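Local coordinates for cytosolic IMP-GMP specific 5'-nucleotidase (Legionella pneumophila subsp. pneumophila, PDB 4OHF), which probably hydrolyses the 5'-phosphate of IMP and GMP as a magnesium-dependent cytosolic nucleotidase of the HAD superfamily, at residues F238-T243 against I274-Y279; P248-D253 against G282-F287. One frame throughout, in Å; residues are numbered along the deposited sequence.

Contact 1: F238-T243 against I274-Y279; sequences FEFVIT and IVPGVY
The ring of F240 packs against the loop that leads into strand 277-281, with P276 CA over one face, 3.8 Å from the ring centroid in a CH-pi contact displaced toward the rim. F240 holds CG anti to the carbonyl carbon (chi1 -64°). Farther out on the ring, CZ meets P276 CD at 3.8 Å, while CD2 approaches Y279 CE1 at 4.0 Å near the plane of the F240 ring. The side chains of V241 and V278 run side by side, pointing the same way, and meet through CG1 of V241 and CG2 of V278. Backbone bonds join the parallel strands: V241 N donates to G277 O, and V241 O accepts from Y279 N at 3.0 Å. At the far end Y279 O takes two donors from opposite faces of its carbonyl plane, T243 N at 2.8 Å and T243 OG1 at 2.7 Å. In the loop, V275 N donates to Y279 OH at 2.7 Å, tying the phenol to the residues before its own strand. Within the mixed sheet of the HAD-type core, strand 240-243 lies between 204-208 and 277-281; Y213 of helix 213-224 covers V278 and T243, and F257 of strand 257-260 packs on I242 and I274.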
loop_
_atom_site.group_PDB
_atom_site.type_symbol
_atom_site.label_atom_id
_atom_site.label_comp_id
_atom_site.label_asym_id
_atom_site.label_seq_id
_atom_site.Cartn_x
_atom_site.Cartn_y
_atom_site.Cartn_z
ATOM N N PHE B 238 -3.014 -41.345 11.533
ATOM C CA PHE B 238 -2.449 -40.005 11.639
ATOM C C PHE B 238 -1.467 -39.729 12.779
ATOM O O PHE B 238 -1.728 -40.032 13.940
ATOM C CB PHE B 238 -3.606 -39.004 11.675
ATOM C CG PHE B 238 -4.601 -39.218 10.576
ATOM C CD1 PHE B 238 -4.261 -38.954 9.259
ATOM C CD2 PHE B 238 -5.854 -39.754 10.850
ATOM C CE1 PHE B 238 -5.150 -39.223 8.229
ATOM C CE2 PHE B 238 -6.761 -40.030 9.822
ATOM C CZ PHE B 238 -6.405 -39.765 8.512
ATOM N N GLU B 239 -0.330 -39.138 12.418
ATOM C CA GLU B 239 0.716 -38.792 13.372
ATOM C C GLU B 239 0.189 -37.661 14.247
ATOM O O GLU B 239 0.208 -37.754 15.468
ATOM C CB GLU B 239 1.971 -38.343 12.620
ATOM C CG GLU B 239 3.232 -38.255 13.470
ATOM C CD GLU B 239 3.756 -39.621 13.915
ATOM O OE1 GLU B 239 4.865 -39.668 14.489
ATOM O OE2 GLU B 239 3.060 -40.640 13.695
ATOM N N PHE B 240 -0.277 -36.590 13.605
ATOM C CA PHE B 240 -0.852 -35.439 14.297
ATOM C C PHE B 240 -2.192 -35.134 13.677
ATOM O O PHE B 240 -2.454 -35.455 12.506
ATOM C CB PHE B 240 -0.015 -34.176 14.122
ATOM C CG PHE B 240 1.342 -34.250 14.719
ATOM C CD1 PHE B 240 2.405 -34.777 13.995
ATOM C CD2 PHE B 240 1.567 -33.770 16.006
ATOM C CE1 PHE B 240 3.680 -34.821 14.539
ATOM C CE2 PHE B 240 2.835 -33.805 16.569
ATOM C CZ PHE B 240 3.898 -34.333 15.833
ATOM N N VAL B 241 -3.041 -34.493 14.458
ATOM C CA VAL B 241 -4.331 -34.093 13.954
ATOM C C VAL B 241 -4.549 -32.718 14.557
ATOM O O VAL B 241 -4.795 -32.588 15.746
ATOM C CB VAL B 241 -5.451 -35.121 14.331
ATOM C CG1 VAL B 241 -5.318 -35.515 15.760
ATOM C CG2 VAL B 241 -6.837 -34.532 14.055
ATOM N N ILE B 242 -4.404 -31.699 13.710
ATOM C CA ILE B 242 -4.542 -30.298 14.095
ATOM C C ILE B 242 -5.910 -29.714 13.703
ATOM O O ILE B 242 -6.255 -29.628 12.520
ATOM C CB ILE B 242 -3.410 -29.472 13.442
ATOM C CG1 ILE B 242 -2.065 -30.162 13.701
ATOM C CG2 ILE B 242 -3.401 -28.062 13.995
ATOM C CD1 ILE B 242 -0.876 -29.492 13.023
ATOM N N THR B 243 -6.671 -29.295 14.713
ATOM C CA THR B 243 -8.006 -28.749 14.514
ATOM C C THR B 243 -8.127 -27.232 14.722
ATOM O O THR B 243 -7.267 -26.612 15.355
ATOM C CB THR B 243 -8.974 -29.477 15.421
ATOM O OG1 THR B 243 -8.611 -29.244 16.787
ATOM C CG2 THR B 243 -8.898 -30.966 15.150
ATOM N N ILE B 274 5.748 -29.788 20.240
ATOM C CA ILE B 274 4.512 -30.559 20.164
ATOM C C ILE B 274 4.875 -32.000 19.816
ATOM O O ILE B 274 5.781 -32.259 19.026
ATOM C CB ILE B 274 3.550 -30.004 19.084
ATOM C CG1 ILE B 274 4.236 -30.012 17.719
ATOM C CG2 ILE B 274 3.106 -28.591 19.450
ATOM C CD1 ILE B 274 3.348 -29.516 16.603
ATOM N N VAL B 275 4.167 -32.940 20.421
ATOM C CA VAL B 275 4.436 -34.345 20.185
ATOM C C VAL B 275 3.187 -34.980 19.603
ATOM O O VAL B 275 2.076 -34.533 19.874
ATOM C CB VAL B 275 4.825 -35.069 21.506
ATOM C CG1 VAL B 275 6.198 -34.601 21.971
ATOM C CG2 VAL B 275 3.785 -34.788 22.583
ATOM N N PRO B 276 3.359 -36.042 18.808
ATOM C CA PRO B 276 2.222 -36.722 18.194
ATOM C C PRO B 276 0.987 -36.659 19.080
ATOM O O PRO B 276 1.054 -36.926 20.279
ATOM C CB PRO B 276 2.741 -38.138 17.998
ATOM C CG PRO B 276 4.196 -37.900 17.672
ATOM C CD PRO B 276 4.594 -36.840 18.668
ATOM N N GLY B 277 -0.135 -36.276 18.481
ATOM C CA GLY B 277 -1.375 -36.166 19.227
ATOM C C GLY B 277 -2.336 -35.194 18.570
ATOM O O GLY B 277 -2.157 -34.814 17.412
ATOM N N VAL B 278 -3.355 -34.783 19.318
ATOM C CA VAL B 278 -4.352 -33.859 18.806
ATOM C C VAL B 278 -4.056 -32.451 19.314
ATOM O O VAL B 278 -3.606 -32.292 20.443
ATOM C CB VAL B 278 -5.751 -34.279 19.257
ATOM C CG1 VAL B 278 -6.787 -33.379 18.609
ATOM C CG2 VAL B 278 -5.989 -35.735 18.902
ATOM N N TYR B 279 -4.302 -31.445 18.474
ATOM C CA TYR B 279 -4.073 -30.055 18.836
ATOM C C TYR B 279 -5.130 -29.131 18.230
ATOM O O TYR B 279 -5.976 -29.557 17.433
ATOM C CB TYR B 279 -2.690 -29.579 18.355
ATOM C CG TYR B 279 -1.506 -30.208 19.057
ATOM C CD1 TYR B 279 -1.013 -31.459 18.661
ATOM C CD2 TYR B 279 -0.884 -29.564 20.131
ATOM C CE1 TYR B 279 0.071 -32.050 19.313
ATOM C CE2 TYR B 279 0.197 -30.145 20.796
ATOM C CZ TYR B 279 0.673 -31.390 20.382
ATOM O OH TYR B 279 1.759 -31.968 21.019
#

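Contact 2: P248-D253 against G282-F287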
loop_
_atom_site.group_PDB
_atom_site.type_symbol
_atom_site.label_atom_id
_atom_site.label_comp_id
_atom_site.label_asym_id
_atom_site.label_seq_id
_atom_site.Cartn_x
_atom_site.Cartn_y
_atom_site.Cartn_z
ATOM N N PRO B 248 -5.918 -19.519 6.236
ATOM C CA PRO B 248 -4.516 -19.652 5.848
ATOM C C PRO B 248 -3.521 -19.172 6.895
ATOM O O PRO B 248 -2.335 -19.533 6.846
ATOM C CB PRO B 248 -4.443 -18.814 4.581
ATOM C CG PRO B 248 -5.381 -17.690 4.908
ATOM C CD PRO B 248 -6.566 -18.414 5.515
ATOM N N ARG B 249 -3.989 -18.356 7.833
ATOM C CA ARG B 249 -3.104 -17.811 8.858
ATOM C C ARG B 249 -2.241 -18.853 9.542
ATOM O O ARG B 249 -1.139 -18.537 9.998
ATOM C CB ARG B 249 -3.896 -16.997 9.889
ATOM C CG ARG B 249 -4.242 -15.603 9.393
ATOM C CD ARG B 249 -4.688 -14.682 10.514
ATOM N NE ARG B 249 -6.008 -15.027 11.006
ATOM C CZ ARG B 249 -6.709 -14.283 11.854
ATOM N NH1 ARG B 249 -7.917 -14.691 12.238
ATOM N NH2 ARG B 249 -6.210 -13.140 12.314
ATOM N N PHE B 250 -2.715 -20.091 9.621
ATOM C CA PHE B 250 -1.901 -21.132 10.236
ATOM C C PHE B 250 -0.537 -21.216 9.525
ATOM O O PHE B 250 0.498 -21.435 10.152
ATOM C CB PHE B 250 -2.570 -22.496 10.119
ATOM C CG PHE B 250 -1.680 -23.648 10.540
ATOM C CD1 PHE B 250 -1.753 -24.177 11.835
ATOM C CD2 PHE B 250 -0.752 -24.189 9.653
ATOM C CE1 PHE B 250 -0.918 -25.225 12.237
ATOM C CE2 PHE B 250 0.082 -25.228 10.041
ATOM C CZ PHE B 250 -0.002 -25.748 11.345
ATOM N N PHE B 251 -0.555 -21.060 8.208
ATOM C CA PHE B 251 0.648 -21.143 7.403
ATOM C C PHE B 251 1.626 -19.982 7.569
ATOM O O PHE B 251 2.828 -20.196 7.591
ATOM C CB PHE B 251 0.271 -21.266 5.923
ATOM C CG PHE B 251 -0.502 -22.501 5.600
ATOM C CD1 PHE B 251 -1.845 -22.427 5.244
ATOM C CD2 PHE B 251 0.105 -23.748 5.665
ATOM C CE1 PHE B 251 -2.571 -23.580 4.957
ATOM C CE2 PHE B 251 -0.606 -24.903 5.384
ATOM C CZ PHE B 251 -1.951 -24.820 5.027
ATOM N N TYR B 252 1.122 -18.759 7.696
ATOM C CA TYR B 252 2.020 -17.613 7.797
ATOM C C TYR B 252 1.993 -16.803 9.085
ATOM O O TYR B 252 2.906 -16.013 9.335
ATOM C CB TYR B 252 1.783 -16.662 6.614
ATOM C CG TYR B 252 0.366 -16.145 6.508
ATOM C CD1 TYR B 252 -0.504 -16.629 5.523
ATOM C CD2 TYR B 252 -0.102 -15.162 7.375
ATOM C CE1 TYR B 252 -1.802 -16.140 5.402
ATOM C CE2 TYR B 252 -1.407 -14.663 7.265
ATOM C CZ TYR B 252 -2.247 -15.161 6.273
ATOM O OH TYR B 252 -3.528 -14.682 6.156
ATOM N N ASP B 253 0.958 -16.977 9.897
ATOM C CA ASP B 253 0.863 -16.228 11.140
ATOM C C ASP B 253 1.645 -16.906 12.264
ATOM O O ASP B 253 2.452 -17.799 12.007
ATOM C CB ASP B 253 -0.600 -16.056 11.518
ATOM C CG ASP B 253 -0.867 -14.726 12.177
ATOM O OD1 ASP B 253 -1.898 -14.080 11.856
ATOM O OD2 ASP B 253 -0.030 -14.330 13.022
ATOM N N GLY B 282 -2.305 -23.336 16.228
ATOM C CA GLY B 282 -0.932 -23.576 15.804
ATOM C C GLY B 282 -0.472 -22.753 14.607
ATOM O O GLY B 282 -1.204 -21.910 14.066
ATOM N N ASN B 283 0.764 -22.997 14.190
ATOM C CA ASN B 283 1.329 -22.296 13.048
ATOM C C ASN B 283 2.398 -23.185 12.430
ATOM O O ASN B 283 3.096 -23.918 13.140
ATOM C CB ASN B 283 1.907 -20.922 13.469
ATOM C CG ASN B 283 3.119 -21.034 14.394
ATOM O OD1 ASN B 283 4.202 -21.454 13.983
ATOM N ND2 ASN B 283 2.934 -20.655 15.649
ATOM N N ALA B 284 2.503 -23.134 11.107
ATOM C CA ALA B 284 3.459 -23.957 10.366
ATOM C C ALA B 284 4.890 -23.844 10.848
ATOM O O ALA B 284 5.597 -24.846 10.945
ATOM C CB ALA B 284 3.402 -23.617 8.894
ATOM N N LYS B 285 5.318 -22.620 11.128
ATOM C CA LYS B 285 6.672 -22.369 11.592
ATOM C C LYS B 285 7.045 -23.298 12.751
ATOM O O LYS B 285 7.996 -24.079 12.654
ATOM C CB LYS B 285 6.793 -20.907 12.027
ATOM C CG LYS B 285 8.123 -20.523 12.661
ATOM C CD LYS B 285 9.246 -20.424 11.648
ATOM C CE LYS B 285 10.067 -19.141 11.854
ATOM N NZ LYS B 285 10.545 -18.964 13.259
ATOM N N LYS B 286 6.283 -23.225 13.839
ATOM C CA LYS B 286 6.566 -24.062 14.998
ATOM C C LYS B 286 6.460 -25.554 14.714
ATOM O O LYS B 286 7.263 -26.337 15.211
ATOM C CB LYS B 286 5.643 -23.692 16.163
ATOM C CG LYS B 286 5.826 -24.575 17.385
ATOM C CD LYS B 286 5.341 -23.868 18.636
ATOM C CE LYS B 286 5.101 -24.850 19.771
ATOM N NZ LYS B 286 6.338 -25.569 20.208
ATOM N N PHE B 287 5.472 -25.937 13.910
ATOM C CA PHE B 287 5.245 -27.338 13.568
ATOM C C PHE B 287 6.454 -27.928 12.873
ATOM O O PHE B 287 6.925 -29.014 13.214
ATOM C CB PHE B 287 4.008 -27.460 12.663
ATOM C CG PHE B 287 3.693 -28.869 12.237
ATOM C CD1 PHE B 287 4.309 -29.432 11.121
ATOM C CD2 PHE B 287 2.772 -29.637 12.954
ATOM C CE1 PHE B 287 4.012 -30.740 10.718
ATOM C CE2 PHE B 287 2.465 -30.947 12.564
ATOM C CZ PHE B 287 3.088 -31.496 11.442
HETATM O O HOH W 1 -0.584 -18.999 13.000
#
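F250 holds CG anti to its backbone N (chi1 171°), and its ring packs against the backbone of G282, N283 and A284, whereas N283 carries CG between its own N and carbonyl carbon (chi1 66°). The motif is an N-cap at the start of helix 284-290: N283 OD1 accepts from K286 N at 2.7 Å in an almost straight bond, 177° at the hydrogen. A284 N, at the start of the same helix, donates across the contact to F250 O at 2.8 Å, so the short, weakly bonded helix 249-252 supplies an acceptor to the beginning of its neighbour. One face of the F250 ring carries A284 N, 3.4 Å above the plane and toward the rim, with N283 CA over the same face; CE2 also meets A284 CB at 3.9 Å. N283 CB touches D253 O, and N283 ND2 donates to L255 O, so both ends of this amide are bonded. W318 packs on both F250 and A284 in this buried contact. Outside the two segments, D253 OD1 forms a salt bridge with R249 NH2 of the second subunit, and R249 pairs in turn with D253 of that subunit. Between the two backbones a water donates to R249 O at 3.1 Å and to G282 O at 3.2 Å.

Contacts 1 and 2, with centres about 14 Å apart, are joined along the chain: strand 240-243 leads toward helix 249-252, and strand 277-281 runs into helix 284-290. F287 bridges them, its CD2 lying 3.7 Å from I242 CD1 and 3.7 Å from I274 CD1, and its ring meeting that of F240 edge-to-face. I242 CG2 also approaches F250 CE1 at 4.2 Å. Contact 2 comes nearer the metal: the side chain of F251 is about 10 Å from the bound magnesium ion and about 8 Å from that of its ligand D23, whereas the side chain of T243 in contact 1 is about 13 Å from the ion.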